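PDB 5BNF: uncharacterized protein from Sus scrofa, which belongs to the ADP-ribosyl cyclase family as porcine CD38, a single-chain protein cross-linked by disulfides and built from helices and a parallel beta sheet. Local coordinates for residues Lys4-Asp9 and Ser118-Glu123; Asp72-Trp77 and Glu149-Met154; Ser110-Val115 and Ser124-Arg129; Leu143-Ala148 and Val178-Pro183; Val193-Gly198 and Cys226-Arg231. All coordinates share one frame; numbering follows the deposited sequence.

Contact 1: residues Lys4-Asp9 and Ser118-Glu123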
# COMPACT_ATOMS: atom_id res chain seq x y z
N LYS A 4 -10.75 0.27 -14.76
CA LYS A 4 -12.08 0.28 -14.16
C LYS A 4 -12.59 1.70 -13.93
O LYS A 4 -11.83 2.58 -13.54
CB LYS A 4 -12.04 -0.44 -12.81
CG LYS A 4 -12.59 -1.85 -12.80
CD LYS A 4 -12.25 -2.52 -11.47
CE LYS A 4 -12.83 -3.92 -11.35
NZ LYS A 4 -12.39 -4.60 -10.10
N GLY A 5 -13.87 1.91 -14.17
CA GLY A 5 -14.45 3.21 -13.93
C GLY A 5 -14.57 3.38 -12.43
O GLY A 5 -14.41 2.41 -11.69
N SER A 6 -14.83 4.60 -11.98
CA SER A 6 -14.96 4.87 -10.56
C SER A 6 -15.97 3.95 -9.91
O SER A 6 -16.93 3.51 -10.53
CB SER A 6 -15.38 6.33 -10.35
OG SER A 6 -14.42 7.21 -10.92
N THR A 7 -15.75 3.65 -8.64
CA THR A 7 -16.66 2.79 -7.91
C THR A 7 -17.93 3.59 -7.65
O THR A 7 -17.87 4.72 -7.16
CB THR A 7 -16.04 2.35 -6.57
OG1 THR A 7 -14.74 1.82 -6.81
CG2 THR A 7 -16.91 1.29 -5.90
N VAL A 8 -19.08 3.02 -7.99
CA VAL A 8 -20.34 3.71 -7.78
C VAL A 8 -20.50 4.05 -6.30
O VAL A 8 -20.09 3.28 -5.43
CB VAL A 8 -21.54 2.84 -8.19
CG1 VAL A 8 -22.83 3.59 -7.93
CG2 VAL A 8 -21.43 2.47 -9.66
N ASP A 9 -21.10 5.21 -6.03
CA ASP A 9 -21.31 5.66 -4.66
C ASP A 9 -19.99 5.81 -3.94
O ASP A 9 -19.92 5.70 -2.72
CB ASP A 9 -22.19 4.67 -3.91
CG ASP A 9 -23.53 4.46 -4.59
OD1 ASP A 9 -24.16 5.47 -4.98
OD2 ASP A 9 -23.95 3.29 -4.72
N SER A 118 -18.11 17.86 -12.21
CA SER A 118 -18.10 18.02 -10.76
C SER A 118 -18.34 16.66 -10.09
O SER A 118 -18.59 16.59 -8.89
CB SER A 118 -19.20 18.99 -10.32
OG SER A 118 -20.46 18.34 -10.28
N GLU A 119 -18.28 15.59 -10.88
CA GLU A 119 -18.49 14.25 -10.36
C GLU A 119 -17.43 13.25 -10.82
O GLU A 119 -16.54 13.57 -11.60
CB GLU A 119 -19.87 13.75 -10.80
CG GLU A 119 -20.96 14.80 -10.69
CD GLU A 119 -22.30 14.29 -11.17
OE1 GLU A 119 -22.34 13.64 -12.24
OE2 GLU A 119 -23.31 14.53 -10.48
N ILE A 120 -17.55 12.02 -10.33
CA ILE A 120 -16.62 10.94 -10.67
C ILE A 120 -16.98 10.38 -12.05
O ILE A 120 -18.08 10.59 -12.53
CB ILE A 120 -16.72 9.78 -9.65
CG1 ILE A 120 -18.15 9.22 -9.65
CG2 ILE A 120 -16.35 10.27 -8.26
CD1 ILE A 120 -18.39 8.09 -8.65
N ASN A 121 -16.05 9.67 -12.67
CA ASN A 121 -16.30 9.07 -13.97
C ASN A 121 -16.49 7.58 -13.78
O ASN A 121 -15.54 6.85 -13.47
CB ASN A 121 -15.12 9.32 -14.92
CG ASN A 121 -15.43 8.88 -16.34
OD1 ASN A 121 -16.04 7.83 -16.55
ND2 ASN A 121 -15.00 9.67 -17.31
N LEU A 122 -17.72 7.12 -13.95
CA LEU A 122 -18.05 5.71 -13.76
C LEU A 122 -17.71 4.88 -14.98
O LEU A 122 -17.52 3.67 -14.90
CB LEU A 122 -19.53 5.56 -13.43
CG LEU A 122 -20.02 6.24 -12.15
CD1 LEU A 122 -21.54 6.19 -12.10
CD2 LEU A 122 -19.42 5.54 -10.95
N GLU A 123 -17.63 5.55 -16.13
CA GLU A 123 -17.33 4.90 -17.39
C GLU A 123 -16.01 4.14 -17.38
O GLU A 123 -15.98 2.92 -17.57
CB GLU A 123 -17.31 5.96 -18.49
CG GLU A 123 -16.96 5.45 -19.87
CD GLU A 123 -16.48 6.58 -20.77
OE1 GLU A 123 -15.34 7.06 -20.57
OE2 GLU A 123 -17.25 7.01 -21.66
O HOH W 1 -18.55 2.21 -12.86
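The loop that leads into helix 10-25 meets the long loop between helices 101-106 and 135-149. Gly-5, Ser-6 and Val-8 touch Ile-120, Asn-121 and Leu-122. Ser-6 carries the polar part. Its backbone N donates to Asn-121 O at 2.8 Å, with an N-H...O angle of 163°. Its hydroxyl OG donates to the same Asn-121 O, also at 2.8 Å, but from above the carbonyl plane. OG stands beside its own backbone N (chi1 -59°), and one oxygen thus takes both donors of Ser-6. Gly-5 has no side chain, and its CA comes within 3.3 Å of Leu-122 O in a CA-H...O contact.

In the ADP-ribosyl cyclase fold of this chain, an earlier part of the same long loop, 110-115, bonds to both segments. Thr-7 bonds through its backbone to Ser-110, and Asn-121 bonds likewise to Cys-112. A water donates to Leu-122 O at 2.7 Å and to Ser-6 O at 3.1 Å, bridging the segments at a second point.

The remaining contacts are made by methyl groups, two of them against carbonyl oxygens. Leu-122 CD2 reaches back to Ser-6 O at 3.2 Å. The same methyl meets Val-8 CG2 at 3.9 Å, the two exposed side chains crossing at about a right angle. Ile-120 CD1 lies 3.7 Å from Thr-7 O, and the Ile-120 side chain also packs on Phe-10 of helix 10-25.

Contact 2: residues Asp72-Trp77 and Glu149-Met154; sequences DKTVFW and ENACGM
Asp-72 meets Cys-152, Gly-153 and Met-154 where two neighbouring strands of the parallel sheet, 75-77 and 153-160, begin. The Cys-71 to Cys-152 disulfide links the two backbones right beside it. Asp-72 holds segment 149-154 by two hydrogen bonds. Its N donates to Cys-152 O at 3.0 Å. Its side chain accepts from Met-154 N, with Asp-72 OD1 at 2.9 Å and the N-H coming from above the carboxylate plane. CG of Asp-72 lies beside its backbone N (chi1 -66°), which lets N and OD1 both bond to the 152-154 backbone. Gly-153 has positive phi and no CB, and its CA lies 3.3 Å from Asp-72 OD1.

Met-154 has CG anti to its backbone N, and its chain then bends at chi2 and chi3. Only its CB comes near Asp-72; the Met-154 side chain also touches His-187 and Lys-190 of strand 186-194.

Thr-74 is buried and faces Ala-151. Its OG1 stands beside the backbone N (chi1 -59°), with CG2 anti to that N. Both branches touch the Ala-151 methyl, CG2 at 4.1 Å from CB. A water accepts from Cys-152 N at 3.1 Å and is hydrogen-bonded to Thr-74 OG1 at 2.5 Å.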
# COMPACT_ATOMS: atom_id res chain seq x y z
N ASP A 72 7.55 -2.81 15.07
CA ASP A 72 7.52 -4.27 15.03
C ASP A 72 6.22 -4.80 14.46
O ASP A 72 6.09 -6.00 14.21
CB ASP A 72 7.70 -4.84 16.44
CG ASP A 72 9.07 -4.55 17.02
OD1 ASP A 72 9.83 -3.77 16.41
OD2 ASP A 72 9.38 -5.10 18.10
N LYS A 73 5.26 -3.91 14.24
CA LYS A 73 3.96 -4.30 13.73
C LYS A 73 3.79 -4.17 12.21
O LYS A 73 2.90 -4.80 11.63
CB LYS A 73 2.88 -3.49 14.44
CG LYS A 73 2.83 -3.72 15.94
CD LYS A 73 1.95 -4.91 16.30
CE LYS A 73 2.73 -5.98 17.05
NZ LYS A 73 3.32 -5.46 18.33
N THR A 74 4.63 -3.36 11.57
CA THR A 74 4.56 -3.15 10.13
C THR A 74 4.83 -4.42 9.32
O THR A 74 5.90 -5.02 9.42
CB THR A 74 5.55 -2.08 9.67
OG1 THR A 74 5.25 -0.86 10.34
CG2 THR A 74 5.45 -1.88 8.18
N VAL A 75 3.86 -4.79 8.50
CA VAL A 75 3.96 -5.97 7.66
C VAL A 75 3.69 -5.67 6.19
O VAL A 75 2.82 -4.87 5.86
CB VAL A 75 2.98 -7.04 8.13
CG1 VAL A 75 3.03 -8.25 7.22
CG2 VAL A 75 3.31 -7.44 9.57
N PHE A 76 4.44 -6.34 5.32
CA PHE A 76 4.30 -6.18 3.88
C PHE A 76 3.99 -7.52 3.23
O PHE A 76 4.48 -8.57 3.67
CB PHE A 76 5.60 -5.64 3.26
CG PHE A 76 5.90 -4.22 3.62
CD1 PHE A 76 5.17 -3.18 3.06
CD2 PHE A 76 6.92 -3.91 4.51
CE1 PHE A 76 5.46 -1.85 3.39
CE2 PHE A 76 7.21 -2.58 4.84
CZ PHE A 76 6.48 -1.56 4.28
N TRP A 77 3.18 -7.49 2.18
CA TRP A 77 2.82 -8.70 1.44
C TRP A 77 3.11 -8.38 -0.02
O TRP A 77 2.62 -7.38 -0.54
CB TRP A 77 1.35 -9.03 1.62
CG TRP A 77 0.49 -7.83 1.48
CD1 TRP A 77 0.14 -6.97 2.48
CD2 TRP A 77 -0.04 -7.28 0.27
NE1 TRP A 77 -0.57 -5.91 1.97
CE2 TRP A 77 -0.70 -6.08 0.61
CE3 TRP A 77 -0.02 -7.68 -1.07
CZ2 TRP A 77 -1.34 -5.28 -0.34
CZ3 TRP A 77 -0.65 -6.88 -2.02
CH2 TRP A 77 -1.30 -5.69 -1.64
N GLU A 149 8.26 4.61 5.22
CA GLU A 149 9.05 5.62 5.89
C GLU A 149 8.77 5.69 7.39
O GLU A 149 9.66 5.99 8.18
CB GLU A 149 8.81 6.98 5.24
CG GLU A 149 9.17 7.05 3.77
CD GLU A 149 8.95 8.45 3.17
OE1 GLU A 149 7.87 9.02 3.39
OE2 GLU A 149 9.85 8.96 2.47
N ASN A 150 7.53 5.39 7.79
CA ASN A 150 7.15 5.44 9.20
C ASN A 150 7.34 4.12 9.93
O ASN A 150 6.92 3.97 11.08
CB ASN A 150 5.68 5.86 9.34
CG ASN A 150 5.40 7.24 8.78
OD1 ASN A 150 6.14 8.19 9.02
ND2 ASN A 150 4.30 7.36 8.04
N ALA A 151 7.95 3.14 9.26
CA ALA A 151 8.17 1.84 9.88
C ALA A 151 9.31 1.95 10.88
O ALA A 151 10.30 2.63 10.63
CB ALA A 151 8.49 0.80 8.82
N CYS A 152 9.16 1.29 12.02
CA CYS A 152 10.19 1.29 13.05
C CYS A 152 10.33 -0.09 13.67
O CYS A 152 9.39 -0.88 13.67
CB CYS A 152 9.85 2.32 14.15
SG CYS A 152 8.15 2.23 14.80
N GLY A 153 11.53 -0.36 14.19
CA GLY A 153 11.80 -1.65 14.81
C GLY A 153 12.04 -2.74 13.79
O GLY A 153 12.88 -2.61 12.90
N MET A 154 11.29 -3.82 13.92
CA MET A 154 11.42 -4.94 13.01
C MET A 154 10.23 -4.98 12.05
O MET A 154 9.08 -4.91 12.47
CB MET A 154 11.50 -6.24 13.81
CG MET A 154 11.61 -7.48 12.97
SD MET A 154 10.01 -8.21 12.68
CE MET A 154 9.88 -9.27 14.11
O HOH W 2 6.36 0.04 12.35

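Contact 3: residues Ser110-Val115 and Ser124-Arg129; sequences SWCGKV and SCPDRR
Cys-112 and Cys-125 reach each other with different first torsions. Cys-112 places SG between its backbone N and carbonyl carbon, the crowded position (chi1 68°). Cys-125 places SG beside its backbone N, anti to the carbonyl carbon (chi1 -69°). The two sulfurs are bonded, Cys-112 SG to Cys-125 SG at 2.0 Å. The torsion about the S-S bond is -85°, a left-handed disulfide close to the relaxed value. Each CB is thereby turned across the bond from the other, with Cys-112 CB and Cys-125 CB 3.8 Å apart.

This is one of five disulfides in the chain, and it closes a loop of twelve intervening residues within the long connection from helix 101-106 to helix 135-149. No hydrogen bond crosses between 110-115 and 124-129, and the covalent link carries the contact.

Backbone and ring atoms pack round the sulfurs. Ser-124 O lies 3.5 Å from Cys-112 SG. On the other half of the bridge, Trp-111 C is 3.7 Å from Cys-125 SG. Pro-126 adds a looser touch, its CD 4.4 Å from Cys-112 SG. The Trp-111 ring meets Phe-10, Phe-41, Phe-45 and Phe-139, and its NE1 is hydrogen-bonded to Tyr-58 OH. Cys-125 also packs on Ser-6, and its backbone bonds to Gly-3.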
# COMPACT_ATOMS: atom_id res chain seq x y z
N SER A 110 -12.06 2.22 -7.03
CA SER A 110 -11.57 2.83 -8.27
C SER A 110 -12.09 4.25 -8.36
O SER A 110 -13.27 4.50 -8.12
CB SER A 110 -12.03 2.04 -9.49
OG SER A 110 -11.21 0.90 -9.71
N TRP A 111 -11.23 5.19 -8.72
CA TRP A 111 -11.66 6.58 -8.83
C TRP A 111 -10.85 7.43 -9.81
O TRP A 111 -9.67 7.18 -10.05
CB TRP A 111 -11.65 7.22 -7.44
CG TRP A 111 -10.28 7.40 -6.83
CD1 TRP A 111 -9.45 8.48 -6.97
CD2 TRP A 111 -9.57 6.46 -6.01
NE1 TRP A 111 -8.28 8.28 -6.28
CE2 TRP A 111 -8.32 7.05 -5.68
CE3 TRP A 111 -9.86 5.19 -5.51
CZ2 TRP A 111 -7.37 6.40 -4.88
CZ3 TRP A 111 -8.91 4.54 -4.72
CH2 TRP A 111 -7.69 5.15 -4.41
N CYS A 112 -11.52 8.43 -10.37
CA CYS A 112 -10.91 9.37 -11.29
C CYS A 112 -11.94 10.41 -11.68
O CYS A 112 -13.13 10.12 -11.77
CB CYS A 112 -10.37 8.68 -12.54
SG CYS A 112 -11.58 7.97 -13.69
N GLY A 113 -11.47 11.63 -11.86
CA GLY A 113 -12.36 12.71 -12.22
C GLY A 113 -12.38 12.96 -13.70
O GLY A 113 -12.01 12.09 -14.50
N LYS A 114 -12.79 14.17 -14.07
CA LYS A 114 -12.89 14.56 -15.46
C LYS A 114 -12.97 16.08 -15.54
O LYS A 114 -13.74 16.71 -14.80
CB LYS A 114 -14.13 13.92 -16.06
CG LYS A 114 -14.45 14.29 -17.49
CD LYS A 114 -15.68 13.53 -17.94
CE LYS A 114 -16.11 13.91 -19.35
NZ LYS A 114 -17.29 13.12 -19.76
N VAL A 115 -12.17 16.68 -16.43
CA VAL A 115 -12.18 18.13 -16.60
C VAL A 115 -13.57 18.60 -17.00
O VAL A 115 -14.16 18.08 -17.95
CB VAL A 115 -11.16 18.58 -17.67
CG1 VAL A 115 -11.41 20.02 -18.06
CG2 VAL A 115 -9.75 18.44 -17.13
N SER A 124 -14.91 4.85 -17.16
CA SER A 124 -13.59 4.23 -17.15
C SER A 124 -12.55 5.18 -16.58
O SER A 124 -12.74 6.38 -16.55
CB SER A 124 -13.17 3.82 -18.57
OG SER A 124 -12.95 4.96 -19.38
N CYS A 125 -11.43 4.61 -16.14
CA CYS A 125 -10.35 5.39 -15.58
C CYS A 125 -9.05 4.85 -16.15
O CYS A 125 -8.93 3.65 -16.39
CB CYS A 125 -10.30 5.25 -14.06
SG CYS A 125 -11.68 6.01 -13.14
N PRO A 126 -8.06 5.72 -16.39
CA PRO A 126 -6.80 5.22 -16.94
C PRO A 126 -6.09 4.39 -15.88
O PRO A 126 -6.04 4.79 -14.72
CB PRO A 126 -6.05 6.50 -17.29
CG PRO A 126 -6.52 7.48 -16.24
CD PRO A 126 -8.01 7.18 -16.16
N ASP A 127 -5.57 3.22 -16.26
CA ASP A 127 -4.84 2.39 -15.31
C ASP A 127 -3.36 2.70 -15.48
O ASP A 127 -3.01 3.51 -16.32
CB ASP A 127 -5.13 0.89 -15.51
CG ASP A 127 -4.66 0.37 -16.86
OD1 ASP A 127 -3.89 1.06 -17.55
OD2 ASP A 127 -5.06 -0.76 -17.22
N ARG A 128 -2.50 2.06 -14.69
CA ARG A 128 -1.08 2.35 -14.75
C ARG A 128 -0.46 2.30 -16.16
O ARG A 128 0.40 3.11 -16.48
CB ARG A 128 -0.30 1.44 -13.80
CG ARG A 128 1.14 1.89 -13.58
CD ARG A 128 1.76 1.38 -12.27
NE ARG A 128 2.16 -0.03 -12.32
CZ ARG A 128 1.37 -1.05 -12.02
NH1 ARG A 128 0.12 -0.84 -11.63
NH2 ARG A 128 1.84 -2.29 -12.09
N ARG A 129 -0.92 1.36 -16.99
CA ARG A 129 -0.41 1.23 -18.34
C ARG A 129 -0.96 2.28 -19.28
O ARG A 129 -0.37 2.55 -20.33
CB ARG A 129 -0.70 -0.17 -18.88
CG ARG A 129 0.10 -1.24 -18.18
CD ARG A 129 -0.36 -2.63 -18.55
NE ARG A 129 -0.17 -2.91 -19.97
CZ ARG A 129 -0.45 -4.08 -20.52
NH1 ARG A 129 -0.94 -5.06 -19.78
NH2 ARG A 129 -0.22 -4.28 -21.81

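Contact 4: residues Leu143-Ala148 and Val178-Pro183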
# COMPACT_ATOMS: atom_id res chain seq x y z
N LEU A 143 0.96 6.13 -0.50
CA LEU A 143 0.59 5.51 0.76
C LEU A 143 1.67 4.51 1.17
O LEU A 143 2.11 4.48 2.32
CB LEU A 143 -0.75 4.78 0.62
CG LEU A 143 -1.46 4.56 1.96
CD1 LEU A 143 -1.58 5.91 2.66
CD2 LEU A 143 -2.83 3.92 1.75
N SER A 144 2.10 3.71 0.20
CA SER A 144 3.13 2.71 0.44
C SER A 144 4.42 3.38 0.86
O SER A 144 5.06 2.96 1.82
CB SER A 144 3.34 1.89 -0.83
OG SER A 144 2.20 1.10 -1.10
N LYS A 145 4.80 4.43 0.15
CA LYS A 145 6.02 5.15 0.47
C LYS A 145 5.98 5.65 1.91
O LYS A 145 6.93 5.48 2.66
CB LYS A 145 6.22 6.33 -0.47
CG LYS A 145 7.44 7.17 -0.14
CD LYS A 145 8.38 7.25 -1.32
CE LYS A 145 8.69 8.70 -1.66
NZ LYS A 145 7.47 9.45 -2.09
N ARG A 146 4.88 6.29 2.28
CA ARG A 146 4.72 6.81 3.64
C ARG A 146 4.76 5.68 4.66
O ARG A 146 5.45 5.77 5.67
CB ARG A 146 3.38 7.55 3.79
CG ARG A 146 3.33 8.92 3.14
CD ARG A 146 4.22 9.92 3.85
NE ARG A 146 5.37 10.30 3.05
CZ ARG A 146 5.37 11.27 2.14
NH1 ARG A 146 6.47 11.53 1.45
NH2 ARG A 146 4.27 11.98 1.93
N PHE A 147 4.01 4.61 4.39
CA PHE A 147 3.94 3.45 5.27
C PHE A 147 5.34 2.90 5.56
O PHE A 147 5.64 2.53 6.68
CB PHE A 147 3.06 2.37 4.63
CG PHE A 147 2.70 1.23 5.55
CD1 PHE A 147 1.95 1.45 6.71
CD2 PHE A 147 3.05 -0.08 5.23
CE1 PHE A 147 1.56 0.39 7.53
CE2 PHE A 147 2.67 -1.15 6.04
CZ PHE A 147 1.92 -0.91 7.19
N ALA A 148 6.19 2.87 4.54
CA ALA A 148 7.54 2.35 4.70
C ALA A 148 8.43 3.31 5.47
O ALA A 148 9.26 2.89 6.28
CB ALA A 148 8.15 2.06 3.33
N VAL A 178 10.75 -1.24 0.01
CA VAL A 178 12.06 -1.60 0.58
C VAL A 178 13.03 -0.43 0.67
O VAL A 178 13.73 -0.29 1.67
CB VAL A 178 12.79 -2.71 -0.22
CG1 VAL A 178 13.77 -3.45 0.70
CG2 VAL A 178 11.82 -3.68 -0.82
N HIS A 179 13.07 0.40 -0.37
CA HIS A 179 13.98 1.55 -0.41
C HIS A 179 13.56 2.69 0.50
O HIS A 179 14.38 3.53 0.84
CB HIS A 179 14.11 2.07 -1.84
CG HIS A 179 14.63 1.06 -2.81
ND1 HIS A 179 15.96 0.72 -2.89
CD2 HIS A 179 13.99 0.27 -3.70
CE1 HIS A 179 16.12 -0.24 -3.78
NE2 HIS A 179 14.94 -0.53 -4.29
N SER A 180 12.29 2.73 0.89
CA SER A 180 11.82 3.80 1.75
C SER A 180 11.95 3.48 3.24
O SER A 180 11.58 4.28 4.08
CB SER A 180 10.36 4.15 1.43
OG SER A 180 10.27 4.79 0.17
N LEU A 181 12.48 2.30 3.56
CA LEU A 181 12.67 1.94 4.96
C LEU A 181 13.79 2.79 5.53
O LEU A 181 14.84 2.94 4.91
CB LEU A 181 13.01 0.46 5.09
CG LEU A 181 11.90 -0.51 4.71
CD1 LEU A 181 12.46 -1.91 4.59
CD2 LEU A 181 10.80 -0.46 5.76
N GLN A 182 13.57 3.36 6.71
CA GLN A 182 14.56 4.21 7.36
C GLN A 182 15.50 3.39 8.24
O GLN A 182 15.07 2.86 9.26
CB GLN A 182 13.88 5.25 8.24
CG GLN A 182 12.87 6.16 7.55
CD GLN A 182 13.54 7.26 6.75
OE1 GLN A 182 14.04 7.03 5.66
NE2 GLN A 182 13.56 8.46 7.32
N PRO A 183 16.78 3.27 7.85
CA PRO A 183 17.77 2.51 8.62
C PRO A 183 17.81 2.97 10.08
O PRO A 183 17.97 2.16 11.00
CB PRO A 183 19.08 2.81 7.91
CG PRO A 183 18.67 3.02 6.50
CD PRO A 183 17.39 3.84 6.64
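Lys-145 and Ala-148, on the last turns of helix 135-149, face Ser-180 and Leu-181 at the end of helix 172-180. The latter helix connects the neighbouring parallel strands 153-160 and 186-194, a beta-alpha-beta crossover. The first segment is regular helix, with Ala-148 N bonded to Ser-144 O at 2.9 Å. The second is only weakly bonded at 178-180: Leu-181 N reaches Val-178 O at 3.4 Å, before the chain runs on as loop. The backbones come nearest between Ala-148 and Leu-181, whose CA atoms are 5.2 Å apart.

Two short side chains meet first. Ala-148 CB lies 3.6 Å from Ser-180 CB. Ser-180 OG stands beside its own backbone N (chi1 -70°) and lies against the stem of Lys-145, 3.4 Å from its CD. OG also bonds weakly to Val-176 O. The Lys-145 chain bends at chi2, chi3 and chi4, and its NZ leads away to a salt bridge with Glu-55. Leu-181 starts away from the helix, but its CD2 comes back to within 3.7 Å of Ala-148 O.

No hydrogen bond passes between the segments. Ala-148 O and Ser-180 O lie 3.5 Å apart, and both are acceptors, so they cannot bond to each other. The two helix ends are therefore held here by van der Waals contact, and the polar ends of Lys-145 and Ser-180 find partners outside the two segments.

Contact 5: residues Val193-Gly198 and Cys226-Arg231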
# COMPACT_ATOMS: atom_id res chain seq x y z
N VAL A 193 8.91 -16.89 3.31
CA VAL A 193 8.55 -17.44 2.01
C VAL A 193 7.58 -18.58 2.30
O VAL A 193 7.93 -19.56 2.96
CB VAL A 193 9.79 -17.96 1.25
CG1 VAL A 193 9.37 -18.57 -0.07
CG2 VAL A 193 10.76 -16.83 0.99
N ILE A 194 6.36 -18.43 1.81
CA ILE A 194 5.32 -19.42 2.04
C ILE A 194 5.32 -20.52 0.99
O ILE A 194 5.36 -20.25 -0.20
CB ILE A 194 3.93 -18.77 2.04
CG1 ILE A 194 3.98 -17.42 2.75
CG2 ILE A 194 2.93 -19.69 2.73
CD1 ILE A 194 4.55 -17.48 4.15
N HIS A 195 5.28 -21.76 1.46
CA HIS A 195 5.26 -22.92 0.58
C HIS A 195 4.03 -23.77 0.84
O HIS A 195 3.59 -23.92 1.98
CB HIS A 195 6.51 -23.79 0.79
CG HIS A 195 7.79 -23.13 0.40
ND1 HIS A 195 7.92 -22.41 -0.77
CD2 HIS A 195 9.00 -23.12 0.99
CE1 HIS A 195 9.17 -21.99 -0.88
NE2 HIS A 195 9.85 -22.40 0.17
N ASP A 196 3.48 -24.33 -0.23
CA ASP A 196 2.32 -25.20 -0.14
C ASP A 196 2.82 -26.63 0.03
O ASP A 196 3.64 -27.10 -0.76
CB ASP A 196 1.50 -25.10 -1.43
CG ASP A 196 0.44 -24.03 -1.36
OD1 ASP A 196 0.71 -22.96 -0.77
OD2 ASP A 196 -0.66 -24.24 -1.90
N SER A 197 2.35 -27.32 1.06
CA SER A 197 2.78 -28.69 1.27
C SER A 197 2.44 -29.50 0.02
O SER A 197 2.98 -30.58 -0.20
CB SER A 197 2.07 -29.28 2.49
OG SER A 197 2.70 -30.48 2.91
N GLY A 198 1.56 -28.94 -0.81
CA GLY A 198 1.14 -29.60 -2.03
C GLY A 198 2.12 -29.61 -3.20
O GLY A 198 2.04 -30.49 -4.06
N CYS A 226 15.58 -14.67 6.51
CA CYS A 226 14.57 -15.29 5.66
C CYS A 226 14.26 -16.69 6.20
O CYS A 226 15.16 -17.45 6.55
CB CYS A 226 15.09 -15.39 4.24
SG CYS A 226 13.91 -16.05 3.03
N GLN A 227 12.98 -17.01 6.26
CA GLN A 227 12.54 -18.30 6.77
C GLN A 227 11.45 -18.81 5.86
O GLN A 227 10.75 -18.03 5.22
CB GLN A 227 11.99 -18.14 8.18
CG GLN A 227 12.87 -18.73 9.27
CD GLN A 227 12.28 -18.53 10.65
OE1 GLN A 227 12.16 -17.40 11.13
NE2 GLN A 227 11.91 -19.62 11.31
N GLU A 228 11.31 -20.13 5.81
CA GLU A 228 10.32 -20.76 4.96
C GLU A 228 9.23 -21.42 5.80
O GLU A 228 9.52 -22.08 6.79
CB GLU A 228 11.02 -21.76 4.05
CG GLU A 228 12.19 -21.11 3.31
CD GLU A 228 12.69 -21.90 2.12
OE1 GLU A 228 11.86 -22.44 1.37
OE2 GLU A 228 13.93 -21.97 1.92
N ASN A 229 7.98 -21.23 5.40
CA ASN A 229 6.82 -21.77 6.11
C ASN A 229 5.72 -22.31 5.20
O ASN A 229 5.46 -21.74 4.14
CB ASN A 229 6.22 -20.70 7.02
CG ASN A 229 6.29 -21.06 8.48
OD1 ASN A 229 7.36 -21.03 9.08
ND2 ASN A 229 5.15 -21.43 9.05
N TYR A 230 5.08 -23.39 5.62
CA TYR A 230 3.98 -23.99 4.88
C TYR A 230 2.72 -23.32 5.42
O TYR A 230 2.17 -22.41 4.81
CB TYR A 230 3.86 -25.49 5.15
CG TYR A 230 5.14 -26.27 5.08
CD1 TYR A 230 5.80 -26.47 3.87
CD2 TYR A 230 5.69 -26.85 6.23
CE1 TYR A 230 6.98 -27.23 3.80
CE2 TYR A 230 6.85 -27.60 6.18
CZ TYR A 230 7.49 -27.79 4.97
OH TYR A 230 8.64 -28.55 4.92
N ARG A 231 2.29 -23.80 6.59
CA ARG A 231 1.12 -23.28 7.29
C ARG A 231 -0.19 -23.47 6.52
O ARG A 231 -0.15 -24.03 5.40
CB ARG A 231 1.35 -21.80 7.65
CG ARG A 231 0.42 -20.81 6.95
CD ARG A 231 1.14 -19.50 6.62
NE ARG A 231 1.36 -18.63 7.77
CZ ARG A 231 0.43 -17.84 8.31
NH1 ARG A 231 -0.79 -17.81 7.80
NH2 ARG A 231 0.74 -17.07 9.34
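His-195 sets the edge of its imidazole against the Glu-228 carboxylate, with NE2 donating to Glu-228 OE1. The modelled distance from His-195 NE2 to Glu-228 OE1, 2.3 Å, is very short, and its exact length is doubtful. The oxygen lies near the ring plane, while the ring and carboxylate planes are 64° apart. Glu-228 has a second partner, its OE2 accepting from Cys-205 N.

Beside this pair the two strands run parallel. Val-193 N donates to Gln-227 O at 2.9 Å. Asn-229 N then donates to Val-193 O at 3.0 Å, and His-195 N to Asn-229 O at 2.7 Å. Val-193 pairs with Glu-228 on one face of the sheet, and Ile-194 with Asn-229 on the other.

On the Val-193 face, Val-193 CG2 touches Cys-226 SG at 3.8 Å, next to the Cys-226 to Cys-205 disulfide. On the other face, Ile-194 CG2 lies 3.5 Å from Tyr-230 O. Past the last bridge, Tyr-230 CA meets His-195 O at 2.9 Å in a CA-H...O contact, and the Tyr-230 ring has that oxygen at its edge, in plane.

This parallel ladder belongs to a beta-alpha-beta unit, in which helix 208-219 connects strand 186-194 to the outermost strand 223-229.

Overall arrangement
Contacts 1 and 3 form one region, with centres 9 Å apart. They touch directly, as Lys-4 O packs 3.1 Å from Cys-125 CB. Contacts 2 and 4 form a second region, also with centres 9 Å apart. There Phe-76 CE1 packs 3.5 Å from Phe-147 CD2, and helix 135-149 runs on into the loop before strand 153-160. Contact 5 stands apart, its centre about 21 Å from that of contact 2, but both reach the same parallel sheet through the neighbouring strands 153-160 and 186-194. Contact 1 is farthest from contact 5, about 40 Å between centres, on opposite sides of the chain's centre. Along the chain, contact 3 is nested inside the loop closed by contact 2.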